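Long-range contact in replication initiation and membrane attachment protein (PDB 5WTN), which probably takes part in loading the replicative helicase as a tetrameric primosomal protein at the start or restart of DNA replication: residues G86-V94 against F105-L113. Residues are numbered along the deposited sequence; the frame is centred on the assembly and turned at random.
Sequences GIGLLDTYV and FLYELRPPL
R110 leans across the open end of a β-hairpin towards D91. Its CB and CG pass the backbone carbonyls of G88 and L89, while CD packs between G88 O and D91 OD2. The bend at chi3 (47°) keeps R110 NE 3.6 Å from G88 O, and the turn at chi4 brings NH1 back toward D91. R110 NH1 makes a long salt bridge to D91 OD2 (3.6 Å). The charged planes are 56° apart. NH1 also faces D195 of a second subunit in a long, weak ion pair, and NH2 makes a weak hydrogen bond to E196 O there. With an alanine in place of R110, the D91 carboxylate would probably lose this positive mate and the G88 carbonyl its cover. R110 N donates to L89 O (3.1 Å). D91 with E108 and Y93 with L106 are antiparallel hydrogen-bonded pairs. On the other sheet face, L90 CD1 packs on Y107 CB (3.8 Å), and T92 OG1, hydrogen-bonded to E85 OE2, lies at the Y107 ring edge. Strand 104-109 also pairs with strand 13-17, L89 and P112 rest on helices 24-38 and 40-55, and at Y93 and V94 a strand of the second subunit extends the sheet.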
loop_
_atom_site.group_PDB
_atom_site.type_symbol
_atom_site.label_atom_id
_atom_site.label_comp_id
_atom_site.label_asym_id
_atom_site.label_seq_id
_atom_site.Cartn_x
_atom_site.Cartn_y
_atom_site.Cartn_z
ATOM N N GLY A 86 1.566 9.618 24.667
ATOM C CA GLY A 86 2.497 10.689 24.912
ATOM C C GLY A 86 3.240 11.080 23.669
ATOM O O GLY A 86 3.505 12.263 23.458
ATOM N N ILE A 87 3.543 10.108 22.816
ATOM C CA ILE A 87 4.315 10.413 21.620
ATOM C C ILE A 87 3.458 10.907 20.439
ATOM O O ILE A 87 3.978 11.185 19.365
ATOM C CB ILE A 87 5.269 9.264 21.209
ATOM C CG1 ILE A 87 6.510 9.849 20.518
ATOM C CG2 ILE A 87 4.579 8.272 20.293
ATOM C CD1 ILE A 87 7.746 9.119 20.782
ATOM N N GLY A 88 2.154 11.019 20.650
ATOM C CA GLY A 88 1.288 11.619 19.669
ATOM C C GLY A 88 0.532 10.642 18.797
ATOM O O GLY A 88 -0.422 11.027 18.116
ATOM N N LEU A 89 0.958 9.380 18.827
ATOM C CA LEU A 89 0.375 8.302 18.016
ATOM C C LEU A 89 -1.084 7.886 18.334
ATOM O O LEU A 89 -1.739 7.252 17.512
ATOM C CB LEU A 89 1.305 7.098 18.017
ATOM C CG LEU A 89 2.583 7.335 17.183
ATOM C CD1 LEU A 89 3.564 6.175 17.271
ATOM C CD2 LEU A 89 2.257 7.642 15.705
ATOM N N LEU A 90 -1.585 8.207 19.524
ATOM C CA LEU A 90 -2.936 7.802 19.868
ATOM C C LEU A 90 -3.644 8.784 20.780
ATOM O O LEU A 90 -3.104 9.179 21.809
ATOM C CB LEU A 90 -2.930 6.395 20.504
ATOM C CG LEU A 90 -4.267 5.892 21.091
ATOM C CD1 LEU A 90 -5.208 5.312 20.047
ATOM C CD2 LEU A 90 -4.054 4.913 22.232
ATOM N N ASP A 91 -4.880 9.137 20.439
ATOM C CA ASP A 91 -5.706 9.919 21.350
ATOM C C ASP A 91 -6.737 9.011 21.980
ATOM O O ASP A 91 -7.365 8.191 21.307
ATOM C CB ASP A 91 -6.405 11.091 20.647
ATOM C CG ASP A 91 -5.478 12.283 20.402
ATOM O OD1 ASP A 91 -4.483 12.430 21.144
ATOM O OD2 ASP A 91 -5.747 13.080 19.464
ATOM N N THR A 92 -6.903 9.162 23.286
ATOM C CA THR A 92 -7.812 8.309 24.033
ATOM C C THR A 92 -8.926 9.118 24.661
ATOM O O THR A 92 -8.677 10.107 25.350
ATOM C CB THR A 92 -7.069 7.478 25.114
ATOM O OG1 THR A 92 -6.090 6.642 24.478
ATOM C CG2 THR A 92 -8.052 6.603 25.902
ATOM N N TYR A 93 -10.158 8.689 24.414
ATOM C CA TYR A 93 -11.316 9.330 25.013
ATOM C C TYR A 93 -12.062 8.325 25.868
ATOM O O TYR A 93 -12.038 7.125 25.589
ATOM C CB TYR A 93 -12.257 9.858 23.926
ATOM C CG TYR A 93 -11.686 10.947 23.041
ATOM C CD1 TYR A 93 -11.918 12.283 23.315
ATOM C CD2 TYR A 93 -10.927 10.634 21.912
ATOM C CE1 TYR A 93 -11.408 13.272 22.503
ATOM C CE2 TYR A 93 -10.420 11.618 21.094
ATOM C CZ TYR A 93 -10.663 12.938 21.388
ATOM O OH TYR A 93 -10.159 13.930 20.571
ATOM N N VAL A 94 -12.740 8.819 26.899
ATOM C CA VAL A 94 -13.582 7.957 27.733
ATOM C C VAL A 94 -15.031 8.415 27.703
ATOM O O VAL A 94 -15.323 9.608 27.680
ATOM C CB VAL A 94 -13.060 7.839 29.201
ATOM C CG1 VAL A 94 -13.421 9.055 30.019
ATOM C CG2 VAL A 94 -13.595 6.590 29.862
ATOM N N PHE A 105 -14.006 3.114 26.098
ATOM C CA PHE A 105 -12.907 3.904 25.529
ATOM C C PHE A 105 -13.042 4.143 24.031
ATOM O O PHE A 105 -13.503 3.271 23.297
ATOM C CB PHE A 105 -11.574 3.208 25.767
ATOM C CG PHE A 105 -11.181 3.169 27.191
ATOM C CD1 PHE A 105 -10.538 4.244 27.766
ATOM C CD2 PHE A 105 -11.478 2.064 27.976
ATOM C CE1 PHE A 105 -10.171 4.221 29.098
ATOM C CE2 PHE A 105 -11.120 2.035 29.318
ATOM C CZ PHE A 105 -10.465 3.117 29.877
ATOM N N LEU A 106 -12.633 5.325 23.584
ATOM C CA LEU A 106 -12.484 5.590 22.162
ATOM C C LEU A 106 -10.992 5.694 21.875
ATOM O O LEU A 106 -10.310 6.568 22.397
ATOM C CB LEU A 106 -13.185 6.896 21.803
ATOM C CG LEU A 106 -13.850 6.996 20.430
ATOM C CD1 LEU A 106 -14.725 8.236 20.344
ATOM C CD2 LEU A 106 -12.793 6.990 19.343
ATOM N N TYR A 107 -10.476 4.783 21.066
ATOM C CA TYR A 107 -9.074 4.835 20.682
ATOM C C TYR A 107 -8.973 5.450 19.313
ATOM O O TYR A 107 -9.323 4.824 18.317
ATOM C CB TYR A 107 -8.498 3.427 20.642
ATOM C CG TYR A 107 -8.322 2.839 22.007
ATOM C CD1 TYR A 107 -7.893 3.625 23.066
ATOM C CD2 TYR A 107 -8.607 1.512 22.256
ATOM C CE1 TYR A 107 -7.733 3.100 24.341
ATOM C CE2 TYR A 107 -8.453 0.973 23.533
ATOM C CZ TYR A 107 -8.016 1.772 24.573
ATOM O OH TYR A 107 -7.858 1.253 25.841
ATOM N N GLU A 108 -8.484 6.681 19.265
ATOM C CA GLU A 108 -8.429 7.432 18.008
ATOM C C GLU A 108 -7.002 7.396 17.456
ATOM O O GLU A 108 -6.084 8.019 17.990
ATOM C CB GLU A 108 -8.962 8.859 18.232
ATOM C CG GLU A 108 -8.559 9.925 17.227
ATOM C CD GLU A 108 -9.335 9.851 15.916
ATOM O OE1 GLU A 108 -10.253 9.002 15.799
ATOM O OE2 GLU A 108 -9.023 10.646 14.997
ATOM N N LEU A 109 -6.813 6.638 16.387
ATOM C CA LEU A 109 -5.472 6.461 15.847
ATOM C C LEU A 109 -4.974 7.675 15.086
ATOM O O LEU A 109 -5.687 8.263 14.274
ATOM C CB LEU A 109 -5.435 5.259 14.922
ATOM C CG LEU A 109 -5.184 3.925 15.584
ATOM C CD1 LEU A 109 -5.174 2.898 14.509
ATOM C CD2 LEU A 109 -3.833 3.945 16.272
ATOM N N ARG A 110 -3.728 8.040 15.323
ATOM C CA ARG A 110 -3.128 9.142 14.593
ATOM C C ARG A 110 -1.963 8.634 13.752
ATOM O O ARG A 110 -1.222 7.743 14.154
ATOM C CB ARG A 110 -2.684 10.198 15.581
ATOM C CG ARG A 110 -3.820 10.678 16.482
ATOM C CD ARG A 110 -3.430 11.951 17.206
ATOM N NE ARG A 110 -2.831 12.901 16.266
ATOM C CZ ARG A 110 -3.439 13.987 15.795
ATOM N NH1 ARG A 110 -4.666 14.315 16.207
ATOM N NH2 ARG A 110 -2.802 14.755 14.920
ATOM N N PRO A 111 -1.813 9.183 12.544
ATOM C CA PRO A 111 -0.689 8.800 11.665
ATOM C C PRO A 111 0.614 9.402 12.168
ATOM O O PRO A 111 0.594 10.433 12.848
ATOM C CB PRO A 111 -1.078 9.417 10.326
ATOM C CG PRO A 111 -2.593 9.558 10.432
ATOM C CD PRO A 111 -2.844 9.953 11.831
ATOM N N PRO A 112 1.741 8.762 11.859
ATOM C CA PRO A 112 2.982 9.371 12.342
ATOM C C PRO A 112 3.280 10.702 11.667
ATOM O O PRO A 112 2.593 11.131 10.740
ATOM C CB PRO A 112 4.055 8.330 11.985
ATOM C CG PRO A 112 3.412 7.404 11.027
ATOM C CD PRO A 112 1.944 7.439 11.259
ATOM N N LEU A 113 4.324 11.360 12.127
ATOM C CA LEU A 113 4.760 12.562 11.449
ATOM C C LEU A 113 5.328 12.192 10.085
ATOM O O LEU A 113 5.701 11.035 9.834
ATOM C CB LEU A 113 5.815 13.278 12.269
ATOM C CG LEU A 113 5.399 13.996 13.537
ATOM C CD1 LEU A 113 6.658 14.488 14.259
ATOM C CD2 LEU A 113 4.448 15.128 13.195
#